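Local structure of erythrocyte membrane protein 1 (Plasmodium falciparum, 6S8T) at residues K315-C320 with P460-A465; M308-Y313 with E429-T434; G85-F90 with Y160-T165. The protein binds the host receptor ICAM-1 through this DBLbeta domain, one piece of a large adhesin of malaria-infected erythrocytes. All coordinates share one frame; numbering follows the deposited sequence.

Overall arrangement
Helix 293-319 supplies one side of contacts 1 and 2 and only touches the third. It lends successive turns to contacts 2 and 1, which hold the chain that follows helix 417-424, and its residue W304 backs the aromatic pair of contact 3. Contact 1 is the most buried locally although its centre lies about 34 Å from that of the chain, and its chemistry is apolar, around one tyrosine. Contact 2, partly buried, turns on hydrogen bonds from a glutamine to a loop backbone; contacts 1 and 2 each hold one cysteine of a disulfide. Contact 3, also partly buried and about 17 Å from the chain's centre, joins a loop to the end of helix 137-163 through a histidine and an asparagine.

Contact 1. Residues K315-C320 with P460-A465; sequences KLMKQC and PKYANA
The ring of Y462 rests on the end of helix 293-319, where L316 and M317 of its last turn and C320 just beyond it receive the ring. The contact is held by apolar packing, without hydrogen bonds between the two segments. L316 lies over one face of the ring, its CG above the plane, and its methyl CD2 reaches the root of the tyrosine, 4.1 Å from Y462 CG. The two side chains run past each other in opposite directions. A branched aliphatic suits this place because one methyl, CD2, can lie on the root of the ring while the rest of the side chain packs on A343 and C344 of helix 335-372. C320 adds its CB obliquely, 4.1 Å from Y462 CD1, and the same CB meets the methyl of A465 at 4.2 Å; residues this small let the two backbones come close, with CA atoms 6.4 Å apart.

The phenol end makes a closer kind of contact. M317 CG lies 3.1 Å from Y462 OH, while chi3 (-57°) turns the terminal CE away from the phenol. Y462 CG stands anti to its own carbonyl carbon (chi1 -69°), and from there the ring projects toward the helix.

A disulfide and backbone bonds accompany the packing. C320 is joined to C340, and its N-H still bonds to L316 O as the chain leaves the helix. In the other segment A465 N makes a weak bond to Y462 O. M324 also touches Y462, and behind the contact L316 and C320 pack on helix 335-372, the antiparallel partner of helix 293-319 in this mainly helical Duffy-binding-like fold.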
ATOM      1  N   LYS A 315      -9.996  25.871  -3.969  1.00 67.90           N
ATOM      2  CA  LYS A 315     -11.218  26.505  -3.485  1.00 70.37           C
ATOM      3  C   LYS A 315     -10.909  27.791  -2.734  1.00 70.87           C
ATOM      4  O   LYS A 315     -11.702  28.739  -2.768  1.00 74.23           O
ATOM      5  CB  LYS A 315     -11.994  25.543  -2.585  1.00 70.09           C
ATOM      6  CG  LYS A 315     -12.457  24.276  -3.278  1.00 74.36           C
ATOM      7  CD  LYS A 315     -13.168  23.347  -2.310  1.00 78.12           C
ATOM      8  CE  LYS A 315     -13.625  22.074  -3.007  1.00 83.83           C
ATOM      9  NZ  LYS A 315     -14.244  21.105  -2.060  1.00 85.54           N
ATOM     10  N   LEU A 316      -9.762  27.844  -2.058  1.00 68.07           N
ATOM     11  CA  LEU A 316      -9.362  29.051  -1.351  1.00 68.01           C
ATOM     12  C   LEU A 316      -8.890  30.140  -2.308  1.00 70.72           C
ATOM     13  O   LEU A 316      -9.082  31.329  -2.030  1.00 71.82           O
ATOM     14  CB  LEU A 316      -8.266  28.718  -0.337  1.00 65.59           C
ATOM     15  CG  LEU A 316      -8.061  29.698   0.819  1.00 66.47           C
ATOM     16  CD1 LEU A 316      -9.332  29.821   1.642  1.00 67.18           C
ATOM     17  CD2 LEU A 316      -6.897  29.252   1.691  1.00 63.65           C
ATOM     18  N   MET A 317      -8.278  29.761  -3.436  1.00 73.63           N
ATOM     19  CA  MET A 317      -7.802  30.760  -4.387  1.00 82.72           C
ATOM     20  C   MET A 317      -8.954  31.454  -5.098  1.00 87.56           C
ATOM     21  O   MET A 317      -8.838  32.631  -5.461  1.00 88.48           O
ATOM     22  CB  MET A 317      -6.869  30.122  -5.420  1.00 90.51           C
ATOM     23  CG  MET A 317      -5.620  29.474  -4.839  1.00 96.72           C
ATOM     24  SD  MET A 317      -4.343  29.136  -6.072  1.00103.51           S
ATOM     25  CE  MET A 317      -5.237  28.102  -7.230  1.00105.50           C
ATOM     26  N   LYS A 318     -10.064  30.750  -5.306  1.00 89.02           N
ATOM     27  CA  LYS A 318     -11.192  31.299  -6.048  1.00 91.49           C
ATOM     28  C   LYS A 318     -12.169  32.050  -5.151  1.00 86.50           C
ATOM     29  O   LYS A 318     -12.713  33.082  -5.559  1.00 90.26           O
ATOM     30  CB  LYS A 318     -11.916  30.180  -6.800  1.00 96.61           C
ATOM     31  CG  LYS A 318     -11.026  29.430  -7.781  1.00 99.58           C
ATOM     32  CD  LYS A 318     -11.753  28.257  -8.414  1.00104.62           C
ATOM     33  CE  LYS A 318     -10.820  27.441  -9.295  1.00106.86           C
ATOM     34  NZ  LYS A 318     -11.486  26.222  -9.830  1.00107.40           N
ATOM     35  N   GLN A 319     -12.402  31.557  -3.933  1.00 78.45           N
ATOM     36  CA  GLN A 319     -13.314  32.239  -3.023  1.00 76.18           C
ATOM     37  C   GLN A 319     -12.686  33.482  -2.407  1.00 76.59           C
ATOM     38  O   GLN A 319     -13.403  34.433  -2.078  1.00 78.20           O
ATOM     39  CB  GLN A 319     -13.770  31.286  -1.917  1.00 72.56           C
ATOM     40  CG  GLN A 319     -14.602  30.119  -2.410  1.00 73.01           C
ATOM     41  CD  GLN A 319     -15.901  30.562  -3.051  1.00 81.27           C
ATOM     42  OE1 GLN A 319     -16.470  31.593  -2.687  1.00 84.44           O
ATOM     43  NE2 GLN A 319     -16.377  29.784  -4.018  1.00 85.05           N
ATOM     44  N   CYS A 320     -11.363  33.495  -2.247  1.00 75.27           N
ATOM     45  CA  CYS A 320     -10.653  34.617  -1.645  1.00 76.83           C
ATOM     46  C   CYS A 320      -9.877  35.435  -2.672  1.00 81.12           C
ATOM     47  O   CYS A 320      -9.006  36.226  -2.295  1.00 82.09           O
ATOM     48  CB  CYS A 320      -9.711  34.122  -0.548  1.00 74.65           C
ATOM     49  SG  CYS A 320     -10.540  33.400   0.888  1.00 71.46           S
ATOM     50  N   PRO A 460       0.305  31.257   4.786  1.00113.52           N
ATOM     51  CA  PRO A 460       1.069  32.512   4.681  1.00116.90           C
ATOM     52  C   PRO A 460       0.616  33.407   3.541  1.00118.89           C
ATOM     53  O   PRO A 460       0.716  34.636   3.652  1.00123.14           O
ATOM     54  CB  PRO A 460       2.512  32.024   4.480  1.00116.20           C
ATOM     55  CG  PRO A 460       2.526  30.635   5.035  1.00110.84           C
ATOM     56  CD  PRO A 460       1.174  30.071   4.725  1.00107.54           C
ATOM     57  N   LYS A 461       0.114  32.829   2.450  1.00114.52           N
ATOM     58  CA  LYS A 461      -0.352  33.625   1.322  1.00113.80           C
ATOM     59  C   LYS A 461      -1.764  34.162   1.525  1.00111.08           C
ATOM     60  O   LYS A 461      -2.148  35.123   0.850  1.00116.68           O
ATOM     61  CB  LYS A 461      -0.300  32.795   0.037  1.00112.10           C
ATOM     62  CG  LYS A 461       1.041  32.121  -0.230  1.00110.74           C
ATOM     63  CD  LYS A 461       2.065  33.090  -0.805  1.00115.88           C
ATOM     64  CE  LYS A 461       3.348  32.364  -1.191  1.00114.03           C
ATOM     65  NZ  LYS A 461       4.309  33.247  -1.909  1.00118.63           N
ATOM     66  N   TYR A 462      -2.540  33.569   2.439  1.00100.78           N
ATOM     67  CA  TYR A 462      -3.929  33.964   2.645  1.00 94.67           C
ATOM     68  C   TYR A 462      -4.221  34.325   4.098  1.00 91.52           C
ATOM     69  O   TYR A 462      -5.386  34.323   4.507  1.00 91.23           O
ATOM     70  CB  TYR A 462      -4.879  32.858   2.178  1.00 90.18           C
ATOM     71  CG  TYR A 462      -4.880  32.667   0.680  1.00 89.85           C
ATOM     72  CD1 TYR A 462      -5.744  33.393  -0.130  1.00 92.98           C
ATOM     73  CD2 TYR A 462      -4.008  31.772   0.073  1.00 86.48           C
ATOM     74  CE1 TYR A 462      -5.745  33.229  -1.499  1.00 94.21           C
ATOM     75  CE2 TYR A 462      -4.001  31.601  -1.297  1.00 88.30           C
ATOM     76  CZ  TYR A 462      -4.871  32.332  -2.078  1.00 92.22           C
ATOM     77  OH  TYR A 462      -4.868  32.167  -3.441  1.00 95.98           O
ATOM     78  N   ALA A 463      -3.187  34.640   4.884  1.00 92.12           N
ATOM     79  CA  ALA A 463      -3.413  35.023   6.274  1.00 83.12           C
ATOM     80  C   ALA A 463      -4.220  36.311   6.367  1.00 93.56           C
ATOM     81  O   ALA A 463      -5.133  36.422   7.194  1.00 88.91           O
ATOM     82  CB  ALA A 463      -2.076  35.168   7.001  1.00 83.75           C
ATOM     83  N   ASN A 464      -3.903  37.294   5.521  1.00 96.39           N
ATOM     84  CA  ASN A 464      -4.649  38.544   5.500  1.00106.16           C
ATOM     85  C   ASN A 464      -5.957  38.437   4.727  1.00112.59           C
ATOM     86  O   ASN A 464      -6.865  39.244   4.959  1.00116.72           O
ATOM     87  CB  ASN A 464      -3.793  39.662   4.898  1.00110.19           C
ATOM     88  CG  ASN A 464      -2.611  40.028   5.774  1.00111.92           C
ATOM     89  OD1 ASN A 464      -2.686  39.953   6.999  1.00112.57           O
ATOM     90  ND2 ASN A 464      -1.511  40.432   5.146  1.00113.30           N
ATOM     91  N   ALA A 465      -6.074  37.467   3.817  1.00114.23           N
ATOM     92  CA  ALA A 465      -7.298  37.337   3.033  1.00118.51           C
ATOM     93  C   ALA A 465      -8.459  36.853   3.892  1.00120.88           C
ATOM     94  O   ALA A 465      -9.599  37.297   3.709  1.00125.13           O
ATOM     95  CB  ALA A 465      -7.069  36.389   1.855  1.00118.17           C
TER

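Contact 2. Residues M308-Y313 with E429-T434; sequences MQSQEY and ECTEQT
Q309 clasps the backbone of T431, its carboxamide meeting both peptide groups of an extended residue much as a neighbouring strand would. This pins the loop after helix 417-424 to helix 293-319 of the Duffy-binding-like fold. T431 N gives a nearly straight bond to Q309 OE1 (3.2 Å, 163°), in the carbonyl plane on a lone pair; the return bond from Q309 NE2 to T431 O is weak. Glutamine suits the task because one flat group carries both donor and acceptor, and the bend at chi2 (-86°) puts CD beside the loop. Threonine adds a methyl that reaches the helix: T431 CG2 packs 3.6 Å from S310 CA and 3.7 Å from Y313 CB. S310 CB lies 3.2 Å from E429 O, a small side chain letting the loop backbone come close. The long Y313 ring has T431 O over one face, toward the rim, and extends until Y313 OH lies 3.3 Å from E432 CG.

Further out, Y347 of helix 335-372 also bonds to Q309 NE2. The C430-C306 disulfide fastens the loop to the preceding turn, where K307 bridges to E429. Q433 NE2 bonds to the carbonyls of Y453 and D451, while Q433 CG sits 3.7 Å from Q309 NE2.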
ATOM      1  N   MET A 308      -5.864  16.067  -1.610  1.00 39.05           N
ATOM      2  CA  MET A 308      -6.896  16.780  -0.864  1.00 39.11           C
ATOM      3  C   MET A 308      -6.483  18.222  -0.601  1.00 41.93           C
ATOM      4  O   MET A 308      -7.285  19.148  -0.779  1.00 43.12           O
ATOM      5  CB  MET A 308      -7.185  16.049   0.451  1.00 39.63           C
ATOM      6  CG  MET A 308      -8.210  16.722   1.365  1.00 40.31           C
ATOM      7  SD  MET A 308      -7.522  17.986   2.462  1.00 42.64           S
ATOM      8  CE  MET A 308      -6.180  17.078   3.224  1.00 37.86           C
ATOM      9  N   GLN A 309      -5.233  18.430  -0.171  1.00 41.17           N
ATOM     10  CA  GLN A 309      -4.762  19.776   0.139  1.00 36.23           C
ATOM     11  C   GLN A 309      -4.795  20.669  -1.094  1.00 39.17           C
ATOM     12  O   GLN A 309      -5.215  21.829  -1.020  1.00 42.40           O
ATOM     13  CB  GLN A 309      -3.345  19.714   0.718  1.00 34.70           C
ATOM     14  CG  GLN A 309      -2.813  21.037   1.273  1.00 38.11           C
ATOM     15  CD  GLN A 309      -2.165  21.918   0.213  1.00 39.82           C
ATOM     16  OE1 GLN A 309      -1.678  21.431  -0.806  1.00 38.24           O
ATOM     17  NE2 GLN A 309      -2.163  23.223   0.454  1.00 45.25           N
ATOM     18  N   SER A 310      -4.357  20.141  -2.238  1.00 42.04           N
ATOM     19  CA  SER A 310      -4.349  20.931  -3.465  1.00 44.31           C
ATOM     20  C   SER A 310      -5.764  21.304  -3.896  1.00 47.13           C
ATOM     21  O   SER A 310      -5.994  22.411  -4.395  1.00 50.61           O
ATOM     22  CB  SER A 310      -3.629  20.160  -4.571  1.00 46.81           C
ATOM     23  OG  SER A 310      -3.520  20.931  -5.754  1.00 53.33           O
ATOM     24  N   GLN A 311      -6.726  20.394  -3.709  1.00 47.29           N
ATOM     25  CA  GLN A 311      -8.104  20.689  -4.094  1.00 48.14           C
ATOM     26  C   GLN A 311      -8.720  21.742  -3.180  1.00 49.28           C
ATOM     27  O   GLN A 311      -9.425  22.643  -3.649  1.00 47.68           O
ATOM     28  CB  GLN A 311      -8.938  19.407  -4.079  1.00 45.64           C
ATOM     29  CG  GLN A 311     -10.378  19.579  -4.550  1.00 49.95           C
ATOM     30  CD  GLN A 311     -11.142  18.265  -4.579  1.00 54.36           C
ATOM     31  OE1 GLN A 311     -11.703  17.840  -3.570  1.00 57.47           O
ATOM     32  NE2 GLN A 311     -11.161  17.614  -5.738  1.00 52.56           N
ATOM     33  N   GLU A 312      -8.468  21.647  -1.872  1.00 49.85           N
ATOM     34  CA  GLU A 312      -8.951  22.670  -0.949  1.00 52.89           C
ATOM     35  C   GLU A 312      -8.262  24.006  -1.188  1.00 54.54           C
ATOM     36  O   GLU A 312      -8.883  25.061  -1.016  1.00 54.18           O
ATOM     37  CB  GLU A 312      -8.738  22.225   0.497  1.00 55.87           C
ATOM     38  CG  GLU A 312      -9.609  21.064   0.930  1.00 60.13           C
ATOM     39  CD  GLU A 312     -11.084  21.368   0.789  1.00 63.58           C
ATOM     40  OE1 GLU A 312     -11.680  20.969  -0.234  1.00 65.96           O
ATOM     41  OE2 GLU A 312     -11.645  22.017   1.695  1.00 65.68           O
ATOM     42  N   TYR A 313      -6.987  23.982  -1.577  1.00 56.87           N
ATOM     43  CA  TYR A 313      -6.272  25.227  -1.832  1.00 60.10           C
ATOM     44  C   TYR A 313      -6.847  25.953  -3.041  1.00 59.47           C
ATOM     45  O   TYR A 313      -6.914  27.186  -3.053  1.00 58.16           O
ATOM     46  CB  TYR A 313      -4.783  24.944  -2.026  1.00 60.34           C
ATOM     47  CG  TYR A 313      -3.896  26.162  -1.897  1.00 62.61           C
ATOM     48  CD1 TYR A 313      -3.378  26.539  -0.663  1.00 63.13           C
ATOM     49  CD2 TYR A 313      -3.570  26.931  -3.008  1.00 63.88           C
ATOM     50  CE1 TYR A 313      -2.563  27.649  -0.539  1.00 63.25           C
ATOM     51  CE2 TYR A 313      -2.758  28.044  -2.893  1.00 65.20           C
ATOM     52  CZ  TYR A 313      -2.257  28.398  -1.656  1.00 66.34           C
ATOM     53  OH  TYR A 313      -1.445  29.503  -1.534  1.00 69.58           O
ATOM     54  N   GLU A 429       2.098  17.282  -5.914  1.00 69.02           N
ATOM     55  CA  GLU A 429       0.769  17.868  -6.038  1.00 72.26           C
ATOM     56  C   GLU A 429       0.413  18.791  -4.880  1.00 65.11           C
ATOM     57  O   GLU A 429      -0.546  19.561  -4.997  1.00 65.54           O
ATOM     58  CB  GLU A 429      -0.287  16.765  -6.166  1.00 75.86           C
ATOM     59  CG  GLU A 429      -0.021  15.811  -7.321  1.00 83.80           C
ATOM     60  CD  GLU A 429      -1.076  14.732  -7.453  1.00 90.06           C
ATOM     61  OE1 GLU A 429      -2.279  15.072  -7.452  1.00 92.54           O
ATOM     62  OE2 GLU A 429      -0.700  13.543  -7.556  1.00 90.50           O
ATOM     63  N   CYS A 430       1.152  18.734  -3.775  1.00 57.64           N
ATOM     64  CA  CYS A 430       1.001  19.735  -2.726  1.00 55.97           C
ATOM     65  C   CYS A 430       1.376  21.109  -3.271  1.00 59.47           C
ATOM     66  O   CYS A 430       2.429  21.276  -3.892  1.00 61.77           O
ATOM     67  CB  CYS A 430       1.876  19.378  -1.521  1.00 55.99           C
ATOM     68  SG  CYS A 430       1.052  18.429  -0.202  1.00 54.09           S
ATOM     69  N   THR A 431       0.507  22.093  -3.053  1.00 60.08           N
ATOM     70  CA  THR A 431       0.697  23.438  -3.584  1.00 66.00           C
ATOM     71  C   THR A 431       0.989  24.402  -2.439  1.00 68.68           C
ATOM     72  O   THR A 431       0.206  24.496  -1.486  1.00 67.30           O
ATOM     73  CB  THR A 431      -0.524  23.894  -4.390  1.00 68.33           C
ATOM     74  OG1 THR A 431      -0.461  25.309  -4.613  1.00 73.20           O
ATOM     75  CG2 THR A 431      -1.818  23.548  -3.669  1.00 65.18           C
ATOM     76  N   GLU A 432       2.132  25.091  -2.529  1.00 72.93           N
ATOM     77  CA  GLU A 432       2.572  26.111  -1.578  1.00 78.10           C
ATOM     78  C   GLU A 432       2.914  25.540  -0.203  1.00 72.00           C
ATOM     79  O   GLU A 432       3.814  26.050   0.473  1.00 70.86           O
ATOM     80  CB  GLU A 432       1.515  27.214  -1.442  1.00 86.82           C
ATOM     81  CG  GLU A 432       1.285  28.011  -2.719  1.00 96.82           C
ATOM     82  CD  GLU A 432       2.512  28.794  -3.152  1.00104.41           C
ATOM     83  OE1 GLU A 432       3.313  29.185  -2.276  1.00105.51           O
ATOM     84  OE2 GLU A 432       2.676  29.016  -4.371  1.00109.31           O
ATOM     85  N   GLN A 433       2.212  24.497   0.226  1.00 67.83           N
ATOM     86  CA  GLN A 433       2.456  23.845   1.511  1.00 66.00           C
ATOM     87  C   GLN A 433       3.011  22.454   1.212  1.00 62.63           C
ATOM     88  O   GLN A 433       2.266  21.478   1.120  1.00 61.70           O
ATOM     89  CB  GLN A 433       1.179  23.785   2.345  1.00 64.34           C
ATOM     90  CG  GLN A 433       0.369  25.075   2.342  1.00 64.47           C
ATOM     91  CD  GLN A 433       1.137  26.260   2.899  1.00 65.07           C
ATOM     92  OE1 GLN A 433       1.016  27.381   2.402  1.00 65.87           O
ATOM     93  NE2 GLN A 433       1.925  26.021   3.941  1.00 65.23           N
ATOM     94  N   THR A 434       4.336  22.371   1.063  1.00 61.73           N
ATOM     95  CA  THR A 434       4.989  21.167   0.573  1.00 61.79           C
ATOM     96  C   THR A 434       5.957  20.525   1.558  1.00 57.19           C
ATOM     97  O   THR A 434       6.328  19.363   1.354  1.00 54.15           O
ATOM     98  CB  THR A 434       5.751  21.469  -0.728  1.00 66.92           C
ATOM     99  OG1 THR A 434       6.790  22.419  -0.463  1.00 69.45           O
ATOM    100  CG2 THR A 434       4.808  22.048  -1.774  1.00 69.58           C
TER

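Contact 3. Residues G85-F90 with Y160-T165; sequences GNNERF and YKKHNT
F90 sets its ring obliquely against that of Y160, with F90 CD1 3.7 Å from Y160 CD2 and the planes 48° apart. The pair lies where helix 137-163 ends in a Schellman motif, T165 taking positive phi as its N-H bonds back to K162 O. Flat rings suit this junction because both can also pack on W304 of helix 293-319, and Y160 still reaches S177 with its hydroxyl.

H163 fastens the loop to the helix by using both ring nitrogens. F90 N donates to H163 ND1 (3.1 Å) in the ring plane, whereas H163 NE2, the other ring nitrogen, makes a long, weak bond to N87 OD1, also in that plane. Imidazole fits because its two nitrogens can take opposite roles, though R159 also comes weakly to NE2. The N87 amide stands almost perpendicular to the imidazole (89°), and N87 O lies over one ring face, toward its rim. R159 binds N87 OD1 as well, an oxygen asparagine can offer to both partners; next along the loop, R89 turns its end away to a salt bridge with D152.

N164 completes the join, its carboxamide able to use one NH2 for two carbonyls. That group sits over one face of the Y160 ring, toward the rim, and sends a weak bond to F90 O. The stronger bond from N164 ND2 runs to Y160 O, 2.8 Å and 169°, in the carbonyl plane on a lone pair.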
ATOM      1  N   GLY A  85     -19.031  -0.065  -2.222  1.00 58.00           N
ATOM      2  CA  GLY A  85     -20.436   0.196  -2.483  1.00 65.52           C
ATOM      3  C   GLY A  85     -20.802   1.665  -2.533  1.00 68.02           C
ATOM      4  O   GLY A  85     -21.852   2.010  -3.087  1.00 65.43           O
ATOM      5  N   ASN A  86     -19.968   2.536  -1.968  1.00 64.60           N
ATOM      6  CA  ASN A  86     -20.232   3.967  -1.957  1.00 67.08           C
ATOM      7  C   ASN A  86     -19.361   4.741  -2.934  1.00 64.28           C
ATOM      8  O   ASN A  86     -19.450   5.973  -2.979  1.00 59.55           O
ATOM      9  CB  ASN A  86     -20.043   4.527  -0.544  1.00 70.36           C
ATOM     10  CG  ASN A  86     -21.023   3.939   0.448  1.00 75.55           C
ATOM     11  OD1 ASN A  86     -22.196   3.729   0.132  1.00 78.84           O
ATOM     12  ND2 ASN A  86     -20.546   3.659   1.656  1.00 74.16           N
ATOM     13  N   ASN A  87     -18.525   4.054  -3.714  1.00 62.74           N
ATOM     14  CA  ASN A  87     -17.622   4.685  -4.675  1.00 64.56           C
ATOM     15  C   ASN A  87     -16.720   5.714  -3.989  1.00 62.11           C
ATOM     16  O   ASN A  87     -16.721   6.903  -4.311  1.00 64.50           O
ATOM     17  CB  ASN A  87     -18.404   5.315  -5.832  1.00 70.36           C
ATOM     18  CG  ASN A  87     -19.106   4.280  -6.685  1.00 75.17           C
ATOM     19  OD1 ASN A  87     -18.512   3.712  -7.601  1.00 74.27           O
ATOM     20  ND2 ASN A  87     -20.376   4.024  -6.385  1.00 78.34           N
ATOM     21  N   GLU A  88     -15.943   5.225  -3.025  1.00 57.48           N
ATOM     22  CA  GLU A  88     -14.998   6.055  -2.295  1.00 54.26           C
ATOM     23  C   GLU A  88     -13.547   5.683  -2.551  1.00 48.96           C
ATOM     24  O   GLU A  88     -12.656   6.382  -2.055  1.00 51.82           O
ATOM     25  CB  GLU A  88     -15.267   5.975  -0.786  1.00 54.83           C
ATOM     26  CG  GLU A  88     -16.608   6.523  -0.362  1.00 61.36           C
ATOM     27  CD  GLU A  88     -16.848   6.356   1.122  1.00 66.91           C
ATOM     28  OE1 GLU A  88     -16.150   5.529   1.746  1.00 66.30           O
ATOM     29  OE2 GLU A  88     -17.729   7.058   1.666  1.00 70.87           O
ATOM     30  N   ARG A  89     -13.285   4.630  -3.332  1.00 46.06           N
ATOM     31  CA  ARG A  89     -11.958   4.015  -3.345  1.00 43.63           C
ATOM     32  C   ARG A  89     -10.881   4.981  -3.822  1.00 42.82           C
ATOM     33  O   ARG A  89      -9.780   5.018  -3.260  1.00 40.73           O
ATOM     34  CB  ARG A  89     -11.965   2.757  -4.214  1.00 44.11           C
ATOM     35  CG  ARG A  89     -10.669   1.960  -4.134  1.00 45.42           C
ATOM     36  CD  ARG A  89     -10.737   0.658  -4.920  1.00 48.40           C
ATOM     37  NE  ARG A  89      -9.552  -0.162  -4.684  1.00 47.80           N
ATOM     38  CZ  ARG A  89      -9.284  -1.308  -5.305  1.00 47.98           C
ATOM     39  NH1 ARG A  89      -8.172  -1.972  -5.015  1.00 39.60           N
ATOM     40  NH2 ARG A  89     -10.117  -1.788  -6.219  1.00 43.16           N
ATOM     41  N   PHE A  90     -11.167   5.767  -4.858  1.00 43.52           N
ATOM     42  CA  PHE A  90     -10.173   6.692  -5.390  1.00 45.21           C
ATOM     43  C   PHE A  90     -10.726   8.107  -5.477  1.00 45.29           C
ATOM     44  O   PHE A  90     -10.335   8.882  -6.353  1.00 44.39           O
ATOM     45  CB  PHE A  90      -9.659   6.219  -6.751  1.00 46.51           C
ATOM     46  CG  PHE A  90      -8.852   4.949  -6.686  1.00 45.29           C
ATOM     47  CD1 PHE A  90      -7.569   4.955  -6.155  1.00 45.93           C
ATOM     48  CD2 PHE A  90      -9.373   3.752  -7.153  1.00 43.63           C
ATOM     49  CE1 PHE A  90      -6.822   3.791  -6.089  1.00 43.85           C
ATOM     50  CE2 PHE A  90      -8.632   2.586  -7.094  1.00 42.54           C
ATOM     51  CZ  PHE A  90      -7.354   2.605  -6.560  1.00 43.30           C
ATOM     52  N   TYR A 160     -10.333   4.632 -10.823  1.00 53.87           N
ATOM     53  CA  TYR A 160      -9.534   5.849 -10.717  1.00 52.31           C
ATOM     54  C   TYR A 160     -10.000   6.887 -11.730  1.00 54.26           C
ATOM     55  O   TYR A 160     -10.177   8.064 -11.396  1.00 52.76           O
ATOM     56  CB  TYR A 160      -8.052   5.529 -10.919  1.00 51.76           C
ATOM     57  CG  TYR A 160      -7.114   6.618 -10.447  1.00 56.15           C
ATOM     58  CD1 TYR A 160      -6.947   7.792 -11.177  1.00 60.34           C
ATOM     59  CD2 TYR A 160      -6.387   6.467  -9.274  1.00 59.03           C
ATOM     60  CE1 TYR A 160      -6.086   8.785 -10.741  1.00 63.50           C
ATOM     61  CE2 TYR A 160      -5.526   7.450  -8.833  1.00 59.27           C
ATOM     62  CZ  TYR A 160      -5.378   8.605  -9.567  1.00 63.17           C
ATOM     63  OH  TYR A 160      -4.516   9.580  -9.120  1.00 67.07           O
ATOM     64  N   LYS A 161     -10.204   6.463 -12.979  1.00 47.98           N
ATOM     65  CA  LYS A 161     -10.698   7.383 -13.996  1.00 58.98           C
ATOM     66  C   LYS A 161     -12.123   7.832 -13.701  1.00 56.18           C
ATOM     67  O   LYS A 161     -12.481   8.979 -13.989  1.00 57.79           O
ATOM     68  CB  LYS A 161     -10.608   6.733 -15.380  1.00 60.21           C
ATOM     69  CG  LYS A 161      -9.176   6.507 -15.851  1.00 59.57           C
ATOM     70  CD  LYS A 161      -9.108   6.072 -17.309  1.00 65.42           C
ATOM     71  CE  LYS A 161      -9.532   4.625 -17.486  1.00 69.18           C
ATOM     72  NZ  LYS A 161      -9.418   4.188 -18.908  1.00 73.16           N
ATOM     73  N   LYS A 162     -12.940   6.958 -13.110  1.00 55.00           N
ATOM     74  CA  LYS A 162     -14.325   7.316 -12.821  1.00 58.30           C
ATOM     75  C   LYS A 162     -14.415   8.284 -11.647  1.00 56.78           C
ATOM     76  O   LYS A 162     -15.107   9.305 -11.722  1.00 58.33           O
ATOM     77  CB  LYS A 162     -15.144   6.058 -12.540  1.00 62.01           C
ATOM     78  CG  LYS A 162     -16.569   6.336 -12.101  1.00 65.40           C
ATOM     79  CD  LYS A 162     -17.261   5.061 -11.651  1.00 67.65           C
ATOM     80  CE  LYS A 162     -18.691   5.336 -11.216  1.00 75.88           C
ATOM     81  NZ  LYS A 162     -18.752   6.353 -10.128  1.00 80.69           N
ATOM     82  N   HIS A 163     -13.718   7.980 -10.548  1.00 54.90           N
ATOM     83  CA  HIS A 163     -13.833   8.804  -9.350  1.00 55.33           C
ATOM     84  C   HIS A 163     -13.209  10.183  -9.526  1.00 56.35           C
ATOM     85  O   HIS A 163     -13.513  11.090  -8.744  1.00 56.80           O
ATOM     86  CB  HIS A 163     -13.211   8.078  -8.156  1.00 51.89           C
ATOM     87  CG  HIS A 163     -13.983   6.869  -7.727  1.00 53.63           C
ATOM     88  ND1 HIS A 163     -13.497   5.951  -6.821  1.00 53.00           N
ATOM     89  CD2 HIS A 163     -15.215   6.431  -8.082  1.00 56.20           C
ATOM     90  CE1 HIS A 163     -14.394   4.999  -6.637  1.00 54.29           C
ATOM     91  NE2 HIS A 163     -15.446   5.267  -7.391  1.00 55.12           N
ATOM     92  N   ASN A 164     -12.360  10.367 -10.536  1.00 55.92           N
ATOM     93  CA  ASN A 164     -11.771  11.664 -10.834  1.00 54.22           C
ATOM     94  C   ASN A 164     -12.288  12.268 -12.132  1.00 60.28           C
ATOM     95  O   ASN A 164     -11.795  13.322 -12.543  1.00 61.86           O
ATOM     96  CB  ASN A 164     -10.243  11.551 -10.889  1.00 51.69           C
ATOM     97  CG  ASN A 164      -9.644  11.147  -9.557  1.00 52.62           C
ATOM     98  OD1 ASN A 164      -9.262  11.994  -8.754  1.00 55.59           O
ATOM     99  ND2 ASN A 164      -9.574   9.846  -9.312  1.00 46.65           N
ATOM    100  N   THR A 165     -13.268  11.634 -12.779  1.00 65.08           N
ATOM    101  CA  THR A 165     -13.833  12.098 -14.052  1.00 73.83           C
ATOM    102  C   THR A 165     -12.731  12.414 -15.062  1.00 75.05           C
ATOM    103  O   THR A 165     -12.701  13.482 -15.678  1.00 77.62           O
ATOM    104  CB  THR A 165     -14.751  13.306 -13.850  1.00 80.96           C
ATOM    105  OG1 THR A 165     -13.984  14.434 -13.408  1.00 86.15           O
ATOM    106  CG2 THR A 165     -15.830  12.996 -12.823  1.00 79.32           C
TER